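Local atomic coordinates of esterase (uncultured bacterium pCosCE1, PDB entry 7ATL), a protein that hydrolyses carboxylic esters as a family VIII carboxylesterase of the beta-lactamase fold and also shows promiscuous acyltransferase activity. Residues A[24-29]-A[360-365]; A[46-51]-A[217-222]. One frame throughout, in Å; residues are numbered along the deposited sequence.

After the N-terminal helix 3-21 the chain enters interaction 1 through residues 24-29, runs up strand 27-34 and back along strand 37-44, and reaches interaction 2 at residues 46-51. That contact closes when residues 217-222 return, bringing the chain just before strand 221-222, and the Tyr221 side chain, against the corner that follows the first hairpin. Later, residues 360-365 close interaction 1 at the end of strand 355-361, so the loop of interaction 2 lies wholly within that of interaction 1. The two contacts touch: Asn362 O lies 2.8 Å from Tyr221 N, a probable hydrogen bond, and residues 360-365 join the main antiparallel sheet to the small mixed one, where strand 363-364 lies parallel to 221-222.

Interaction 1 (A[24-29]-A[360-365]); sequences RIVGSV and LTNTAF
Residues 24-29 and 360-363 run antiparallel, with Val29 and Leu360 as a hydrogen-bonded pair and Ser28 and Thr361 as the non-hydrogen-bonded pair beside them, Ser28 CA 4.2 Å from Thr361 CA. Val29 N gives to Leu360 O at 3.0 Å, in the plane of the carbonyl, and Leu360 N returns a bond to Val29 O almost along its C=O axis. Past Thr361 the pairing loosens: Asn362 N reaches Gly27 O in a long, weak bond, and side chains take over from the backbone. Asn362, with CG in the crowded position between its N and carbonyl carbon (chi1 64°), brings OD1 to 3.2 Å from Gly27 N, another weak bond. The same oxygen accepts from Thr363 OG1 at 2.9 Å, in the plane of the amide carbonyl. Since that hydroxyl's proton is spent on Asn362, Thr363 OG1 serves as acceptor for Val26 N at 3.2 Å, a relay that continues the strand pairing through side chains. Here the start of strand 27-34 meets the end of its neighbour 355-361 in the central antiparallel sheet of the beta-lactamase fold, the domain's first strand against its last long one. Thr361 OG1 accepts from Thr363 N, an ST turn that bends the chain out of strand 355-361 towards strand 363-364; it is also bonded to Gly344 O. Val26 crosses both Asn362 and Thr363 at about a right angle, its CB 3.3 Å from Asn362 OD1. Ile25 slants across Thr363, with CD1 against CB. On the Ser28-Thr361 face, CB and CG2 of the two residues meet under Tyr372 of helix 372-381, whose hydroxyl bonds Ser28 OG, whereas Val29 and Leu360 turn to the other face and pack on Ala271 of helix 271-283.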
ATOM      1  N   ARG A  24     -20.244  -9.686   0.937  1.00 42.77           N
ATOM      2  CA  ARG A  24     -19.421  -8.495   1.287  1.00 40.44           C
ATOM      3  C   ARG A  24     -18.038  -8.683   0.651  1.00 38.16           C
ATOM      4  O   ARG A  24     -17.466  -7.703   0.184  1.00 39.27           O
ATOM      5  CB  ARG A  24     -19.334  -8.323   2.808  1.00 40.44           C
ATOM      6  CG  ARG A  24     -20.418  -7.448   3.428  1.00 41.26           C
ATOM      7  CD  ARG A  24     -20.606  -7.773   4.908  1.00 44.69           C
ATOM      8  NE  ARG A  24     -19.367  -7.671   5.674  1.00 47.47           N
ATOM      9  CZ  ARG A  24     -18.846  -8.587   6.498  1.00 53.03           C
ATOM     10  NH1 ARG A  24     -19.445  -9.740   6.749  1.00 54.16           N
ATOM     11  NH2 ARG A  24     -17.701  -8.323   7.103  1.00 61.29           N
ATOM     12  N   ILE A  25     -17.560  -9.924   0.622  1.00 38.15           N
ATOM     13  CA  ILE A  25     -16.252 -10.363   0.060  1.00 40.62           C
ATOM     14  C   ILE A  25     -16.535 -11.499  -0.925  1.00 40.84           C
ATOM     15  O   ILE A  25     -17.401 -12.344  -0.635  1.00 46.81           O
ATOM     16  CB  ILE A  25     -15.315 -10.818   1.200  1.00 41.74           C
ATOM     17  CG1 ILE A  25     -15.034  -9.669   2.165  1.00 46.88           C
ATOM     18  CG2 ILE A  25     -14.019 -11.428   0.681  1.00 41.18           C
ATOM     19  CD1 ILE A  25     -14.416  -8.446   1.497  1.00 49.00           C
ATOM     20  N   VAL A  26     -15.815 -11.519  -2.035  1.00 39.69           N
ATOM     21  CA  VAL A  26     -15.924 -12.560  -3.087  1.00 40.98           C
ATOM     22  C   VAL A  26     -14.915 -13.667  -2.775  1.00 44.42           C
ATOM     23  O   VAL A  26     -15.296 -14.879  -2.850  1.00 53.14           O
ATOM     24  CB  VAL A  26     -15.700 -11.914  -4.463  1.00 41.40           C
ATOM     25  CG1 VAL A  26     -15.570 -12.949  -5.578  1.00 43.31           C
ATOM     26  CG2 VAL A  26     -16.809 -10.910  -4.752  1.00 41.37           C
ATOM     27  N   GLY A  27     -13.684 -13.258  -2.459  1.00 39.61           N
ATOM     28  CA  GLY A  27     -12.556 -14.140  -2.100  1.00 38.25           C
ATOM     29  C   GLY A  27     -11.481 -13.393  -1.323  1.00 35.60           C
ATOM     30  O   GLY A  27     -11.363 -12.146  -1.455  1.00 36.39           O
ATOM     31  N   SER A  28     -10.724 -14.107  -0.497  1.00 33.93           N
ATOM     32  CA  SER A  28      -9.612 -13.533   0.308  1.00 32.90           C
ATOM     33  C   SER A  28      -8.551 -14.600   0.528  1.00 30.92           C
ATOM     34  O   SER A  28      -8.879 -15.801   0.452  1.00 34.40           O
ATOM     35  CB  SER A  28     -10.072 -12.942   1.622  1.00 32.18           C
ATOM     36  OG  SER A  28     -10.338 -13.963   2.569  1.00 33.03           O
ATOM     37  N   VAL A  29      -7.320 -14.143   0.719  1.00 29.55           N
ATOM     38  CA  VAL A  29      -6.210 -14.920   1.323  1.00 29.12           C
ATOM     39  C   VAL A  29      -5.768 -14.174   2.580  1.00 29.27           C
ATOM     40  O   VAL A  29      -5.413 -13.003   2.446  1.00 32.22           O
ATOM     41  CB  VAL A  29      -5.066 -15.080   0.320  1.00 29.19           C
ATOM     42  CG1 VAL A  29      -3.901 -15.838   0.937  1.00 31.60           C
ATOM     43  CG2 VAL A  29      -5.555 -15.752  -0.947  1.00 29.85           C
ATOM     44  N   LEU A 360      -5.530  -9.973   2.099  1.00 27.54           N
ATOM     45  CA  LEU A 360      -5.729  -9.583   0.675  1.00 28.10           C
ATOM     46  C   LEU A 360      -7.121 -10.025   0.250  1.00 28.01           C
ATOM     47  O   LEU A 360      -7.464 -11.173   0.530  1.00 29.84           O
ATOM     48  CB  LEU A 360      -4.649 -10.247  -0.187  1.00 27.55           C
ATOM     49  CG  LEU A 360      -3.207  -9.864   0.162  1.00 27.20           C
ATOM     50  CD1 LEU A 360      -2.255 -10.298  -0.944  1.00 27.73           C
ATOM     51  CD2 LEU A 360      -3.048  -8.372   0.423  1.00 25.63           C
ATOM     52  N   THR A 361      -7.906  -9.142  -0.354  1.00 30.70           N
ATOM     53  CA  THR A 361      -9.215  -9.503  -0.969  1.00 32.02           C
ATOM     54  C   THR A 361      -9.274  -8.965  -2.396  1.00 32.66           C
ATOM     55  O   THR A 361      -8.424  -8.177  -2.793  1.00 37.06           O
ATOM     56  CB  THR A 361     -10.451  -9.041  -0.170  1.00 30.26           C
ATOM     57  OG1 THR A 361     -10.903  -7.767  -0.624  1.00 25.17           O
ATOM     58  CG2 THR A 361     -10.228  -8.996   1.327  1.00 30.35           C
ATOM     59  N   ASN A 362     -10.272  -9.414  -3.131  1.00 33.19           N
ATOM     60  CA  ASN A 362     -10.488  -9.026  -4.535  1.00 32.94           C
ATOM     61  C   ASN A 362     -11.737  -8.159  -4.546  1.00 30.23           C
ATOM     62  O   ASN A 362     -12.350  -8.060  -5.592  1.00 33.54           O
ATOM     63  CB  ASN A 362     -10.615 -10.266  -5.413  1.00 35.15           C
ATOM     64  CG  ASN A 362     -11.828 -11.105  -5.061  1.00 35.99           C
ATOM     65  OD1 ASN A 362     -12.615 -10.741  -4.186  1.00 34.74           O
ATOM     66  ND2 ASN A 362     -12.008 -12.211  -5.763  1.00 39.64           N
ATOM     67  N   THR A 363     -12.082  -7.557  -3.413  1.00 28.58           N
ATOM     68  CA  THR A 363     -13.331  -6.779  -3.239  1.00 29.06           C
ATOM     69  C   THR A 363     -13.021  -5.382  -2.679  1.00 29.31           C
ATOM     70  O   THR A 363     -12.749  -5.253  -1.480  1.00 31.42           O
ATOM     71  CB  THR A 363     -14.294  -7.587  -2.369  1.00 29.59           C
ATOM     72  OG1 THR A 363     -14.482  -8.834  -3.045  1.00 28.85           O
ATOM     73  CG2 THR A 363     -15.617  -6.884  -2.148  1.00 31.88           C
ATOM     74  N   ALA A 364     -13.082  -4.359  -3.525  1.00 30.13           N
ATOM     75  CA  ALA A 364     -12.997  -2.932  -3.135  1.00 31.44           C
ATOM     76  C   ALA A 364     -14.413  -2.395  -2.935  1.00 33.39           C
ATOM     77  O   ALA A 364     -15.285  -2.707  -3.742  1.00 34.53           O
ATOM     78  CB  ALA A 364     -12.279  -2.198  -4.234  1.00 33.63           C
ATOM     79  N   PHE A 365     -14.688  -1.620  -1.877  1.00 34.64           N
ATOM     80  CA  PHE A 365     -13.746  -1.212  -0.859  1.00 37.92           C
ATOM     81  C   PHE A 365     -13.932  -2.027   0.423  1.00 37.15           C
ATOM     82  O   PHE A 365     -13.332  -1.620   1.417  1.00 40.42           O
ATOM     83  CB  PHE A 365     -13.941   0.278  -0.570  1.00 39.14           C
ATOM     84  CG  PHE A 365     -13.915   1.108  -1.826  1.00 41.11           C
ATOM     85  CD1 PHE A 365     -12.704   1.426  -2.428  1.00 40.20           C
ATOM     86  CD2 PHE A 365     -15.096   1.508  -2.437  1.00 39.65           C
ATOM     87  CE1 PHE A 365     -12.674   2.142  -3.614  1.00 41.66           C
ATOM     88  CE2 PHE A 365     -15.062   2.236  -3.613  1.00 41.54           C
ATOM     89  CZ  PHE A 365     -13.852   2.546  -4.201  1.00 40.72           C
TER

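Interaction 2 (A[46-51]-A[217-222])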
ATOM      1  N   TYR A  46     -13.838 -17.231  -4.149  1.00 36.80           N
ATOM      2  CA  TYR A  46     -13.398 -17.333  -5.568  1.00 40.09           C
ATOM      3  C   TYR A  46     -12.387 -16.229  -5.934  1.00 36.76           C
ATOM      4  O   TYR A  46     -12.527 -15.066  -5.540  1.00 33.94           O
ATOM      5  CB  TYR A  46     -14.618 -17.296  -6.495  1.00 43.41           C
ATOM      6  CG  TYR A  46     -15.641 -18.406  -6.336  1.00 47.20           C
ATOM      7  CD1 TYR A  46     -15.335 -19.724  -6.661  1.00 49.12           C
ATOM      8  CD2 TYR A  46     -16.944 -18.131  -5.935  1.00 47.92           C
ATOM      9  CE1 TYR A  46     -16.272 -20.739  -6.551  1.00 48.54           C
ATOM     10  CE2 TYR A  46     -17.894 -19.133  -5.819  1.00 49.67           C
ATOM     11  CZ  TYR A  46     -17.551 -20.438  -6.126  1.00 49.69           C
ATOM     12  OH  TYR A  46     -18.485 -21.421  -6.039  1.00 52.80           O
ATOM     13  N   ALA A  47     -11.366 -16.612  -6.688  1.00 37.56           N
ATOM     14  CA  ALA A  47     -10.496 -15.708  -7.465  1.00 41.69           C
ATOM     15  C   ALA A  47     -11.382 -15.015  -8.494  1.00 46.90           C
ATOM     16  O   ALA A  47     -11.289 -13.779  -8.597  1.00 51.00           O
ATOM     17  CB  ALA A  47      -9.391 -16.481  -8.147  1.00 43.34           C
ATOM     18  N   ASP A  48     -12.190 -15.817  -9.209  1.00 48.47           N
ATOM     19  CA  ASP A  48     -13.242 -15.384 -10.167  1.00 45.30           C
ATOM     20  C   ASP A  48     -14.559 -16.129  -9.869  1.00 40.90           C
ATOM     21  O   ASP A  48     -14.598 -17.357 -10.038  1.00 35.46           O
ATOM     22  CB  ASP A  48     -12.765 -15.597 -11.606  1.00 47.01           C
ATOM     23  CG  ASP A  48     -13.633 -14.854 -12.608  1.00 49.61           C
ATOM     24  OD1 ASP A  48     -14.844 -15.171 -12.715  1.00 51.82           O
ATOM     25  OD2 ASP A  48     -13.113 -13.930 -13.235  1.00 46.88           O
ATOM     26  N   ARG A  49     -15.613 -15.402  -9.481  1.00 41.79           N
ATOM     27  CA  ARG A  49     -16.959 -15.957  -9.161  1.00 47.55           C
ATOM     28  C   ARG A  49     -17.614 -16.531 -10.419  1.00 49.12           C
ATOM     29  O   ARG A  49     -18.037 -17.687 -10.391  1.00 50.37           O
ATOM     30  CB  ARG A  49     -17.883 -14.886  -8.575  1.00 49.80           C
ATOM     31  CG  ARG A  49     -19.024 -15.435  -7.722  1.00 52.58           C
ATOM     32  CD  ARG A  49     -19.954 -14.359  -7.176  1.00 53.15           C
ATOM     33  NE  ARG A  49     -20.046 -13.304  -8.177  1.00 55.30           N
ATOM     34  CZ  ARG A  49     -20.414 -12.044  -7.960  1.00 60.11           C
ATOM     35  NH1 ARG A  49     -20.786 -11.622  -6.757  1.00 62.35           N
ATOM     36  NH2 ARG A  49     -20.404 -11.199  -8.976  1.00 58.99           N
ATOM     37  N   GLU A  50     -17.677 -15.752 -11.490  1.00 50.21           N
ATOM     38  CA  GLU A  50     -18.394 -16.137 -12.730  1.00 54.31           C
ATOM     39  C   GLU A  50     -17.781 -17.430 -13.296  1.00 50.44           C
ATOM     40  O   GLU A  50     -18.571 -18.277 -13.689  1.00 51.82           O
ATOM     41  CB  GLU A  50     -18.433 -14.955 -13.705  1.00 59.05           C
ATOM     42  CG  GLU A  50     -19.212 -13.745 -13.170  1.00 59.77           C
ATOM     43  CD  GLU A  50     -18.444 -12.784 -12.262  1.00 59.30           C
ATOM     44  OE1 GLU A  50     -17.181 -12.801 -12.275  1.00 55.92           O
ATOM     45  OE2 GLU A  50     -19.103 -12.015 -11.532  1.00 53.92           O
ATOM     46  N   GLN A  51     -16.458 -17.636 -13.266  1.00 49.90           N
ATOM     47  CA  GLN A  51     -15.819 -18.921 -13.701  1.00 53.70           C
ATOM     48  C   GLN A  51     -15.739 -19.954 -12.550  1.00 50.78           C
ATOM     49  O   GLN A  51     -15.116 -21.032 -12.748  1.00 40.47           O
ATOM     50  CB  GLN A  51     -14.395 -18.693 -14.215  1.00 58.29           C
ATOM     51  CG  GLN A  51     -14.274 -17.694 -15.351  1.00 68.80           C
ATOM     52  CD  GLN A  51     -12.823 -17.471 -15.724  1.00 80.07           C
ATOM     53  OE1 GLN A  51     -12.502 -17.179 -16.875  1.00 91.68           O
ATOM     54  NE2 GLN A  51     -11.923 -17.614 -14.758  1.00 76.71           N
ATOM     55  N   LEU A 217      -4.242 -14.317 -11.566  1.00 35.58           N
ATOM     56  CA  LEU A 217      -4.494 -12.960 -11.011  1.00 34.13           C
ATOM     57  C   LEU A 217      -5.963 -12.874 -10.605  1.00 32.38           C
ATOM     58  O   LEU A 217      -6.828 -12.925 -11.477  1.00 30.90           O
ATOM     59  CB  LEU A 217      -4.127 -11.914 -12.074  1.00 36.18           C
ATOM     60  CG  LEU A 217      -4.212 -10.451 -11.649  1.00 35.93           C
ATOM     61  CD1 LEU A 217      -3.316 -10.202 -10.445  1.00 36.72           C
ATOM     62  CD2 LEU A 217      -3.839  -9.522 -12.796  1.00 33.75           C
ATOM     63  N   ALA A 218      -6.257 -12.746  -9.315  1.00 33.47           N
ATOM     64  CA  ALA A 218      -7.649 -12.593  -8.838  1.00 32.33           C
ATOM     65  C   ALA A 218      -8.343 -11.483  -9.623  1.00 31.44           C
ATOM     66  O   ALA A 218      -7.807 -10.392  -9.783  1.00 32.61           O
ATOM     67  CB  ALA A 218      -7.698 -12.300  -7.368  1.00 35.35           C
ATOM     68  N   THR A 219      -9.548 -11.766 -10.063  1.00 32.77           N
ATOM     69  CA  THR A 219     -10.448 -10.779 -10.684  1.00 32.97           C
ATOM     70  C   THR A 219     -10.856  -9.716  -9.648  1.00 33.81           C
ATOM     71  O   THR A 219     -11.386 -10.082  -8.562  1.00 32.53           O
ATOM     72  CB  THR A 219     -11.636 -11.540 -11.267  1.00 32.19           C
ATOM     73  OG1 THR A 219     -10.998 -12.548 -12.049  1.00 29.92           O
ATOM     74  CG2 THR A 219     -12.593 -10.649 -12.031  1.00 33.38           C
ATOM     75  N   ALA A 220     -10.685  -8.444  -9.994  1.00 30.40           N
ATOM     76  CA  ALA A 220     -11.086  -7.308  -9.143  1.00 31.50           C
ATOM     77  C   ALA A 220     -12.602  -7.115  -9.212  1.00 30.89           C
ATOM     78  O   ALA A 220     -13.147  -7.006 -10.340  1.00 40.20           O
ATOM     79  CB  ALA A 220     -10.364  -6.061  -9.594  1.00 33.56           C
ATOM     80  N   TYR A 221     -13.243  -7.027  -8.053  1.00 27.00           N
ATOM     81  CA  TYR A 221     -14.686  -6.745  -7.871  1.00 27.41           C
ATOM     82  C   TYR A 221     -14.787  -5.456  -7.059  1.00 28.89           C
ATOM     83  O   TYR A 221     -13.758  -5.122  -6.394  1.00 32.90           O
ATOM     84  CB  TYR A 221     -15.394  -7.896  -7.139  1.00 26.05           C
ATOM     85  CG  TYR A 221     -15.422  -9.189  -7.905  1.00 26.40           C
ATOM     86  CD1 TYR A 221     -14.310 -10.012  -7.943  1.00 27.19           C
ATOM     87  CD2 TYR A 221     -16.550  -9.583  -8.611  1.00 27.17           C
ATOM     88  CE1 TYR A 221     -14.302 -11.178  -8.688  1.00 28.56           C
ATOM     89  CE2 TYR A 221     -16.565 -10.753  -9.349  1.00 27.35           C
ATOM     90  CZ  TYR A 221     -15.438 -11.556  -9.385  1.00 29.25           C
ATOM     91  OH  TYR A 221     -15.430 -12.702 -10.133  1.00 34.14           O
ATOM     92  N   HIS A 222     -15.950  -4.796  -7.085  1.00 26.84           N
ATOM     93  CA  HIS A 222     -16.254  -3.617  -6.243  1.00 33.15           C
ATOM     94  C   HIS A 222     -17.671  -3.752  -5.678  1.00 35.69           C
ATOM     95  O   HIS A 222     -18.409  -4.547  -6.256  1.00 37.20           O
ATOM     96  CB  HIS A 222     -16.048  -2.329  -7.046  1.00 35.08           C
ATOM     97  CG  HIS A 222     -17.232  -1.953  -7.855  1.00 35.85           C
ATOM     98  ND1 HIS A 222     -18.135  -0.991  -7.411  1.00 38.25           N
ATOM     99  CD2 HIS A 222     -17.674  -2.426  -9.049  1.00 37.75           C
ATOM    100  CE1 HIS A 222     -19.080  -0.868  -8.326  1.00 43.08           C
ATOM    101  NE2 HIS A 222     -18.819  -1.750  -9.351  1.00 38.51           N
TER
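Four hydrogen bonds join residues 46-51 to 217-222, and two of them end on the hydroxyl of Tyr221. Arg49 N donates to Tyr221 OH at 2.8 Å, and the hydroxyl donates a hydrogen bond to Glu50 OE1, also at 2.8 Å, so the phenol is gripped as acceptor and donor at once. The Glu50 chain, bent at chi2 (84°), meets the ring tip to tip with its carboxylate nearly coplanar, OE2 lying at the ring edge. Closer to the corner of the chain, Thr219 N binds Ala47 O from above the carbonyl plane, and Thr219 OG1 gives to Asp48 OD2 at 2.8 Å, likewise from above the carboxylate plane. The other oxygen of Asp48, OD1, accepts from Gln51 N, an Asx motif that holds the turn in shape. Among charged groups, Arg49 NH2 forms a salt bridge with Glu50 OE2 at 3.0 Å and also bonds Pro228 O; this should steady the carboxylate that accepts the tyrosine hydroxyl's bond. Tyr221 CE2 lies over one face of the Arg49 guanidinium, whose plane is turned 75° from the ring. Ala47 and Asp48 form a classic beta bulge opposite Lys53, and Tyr221 packs on Pro230 of strand 229-230 while its backbone pairs with strand 363-364.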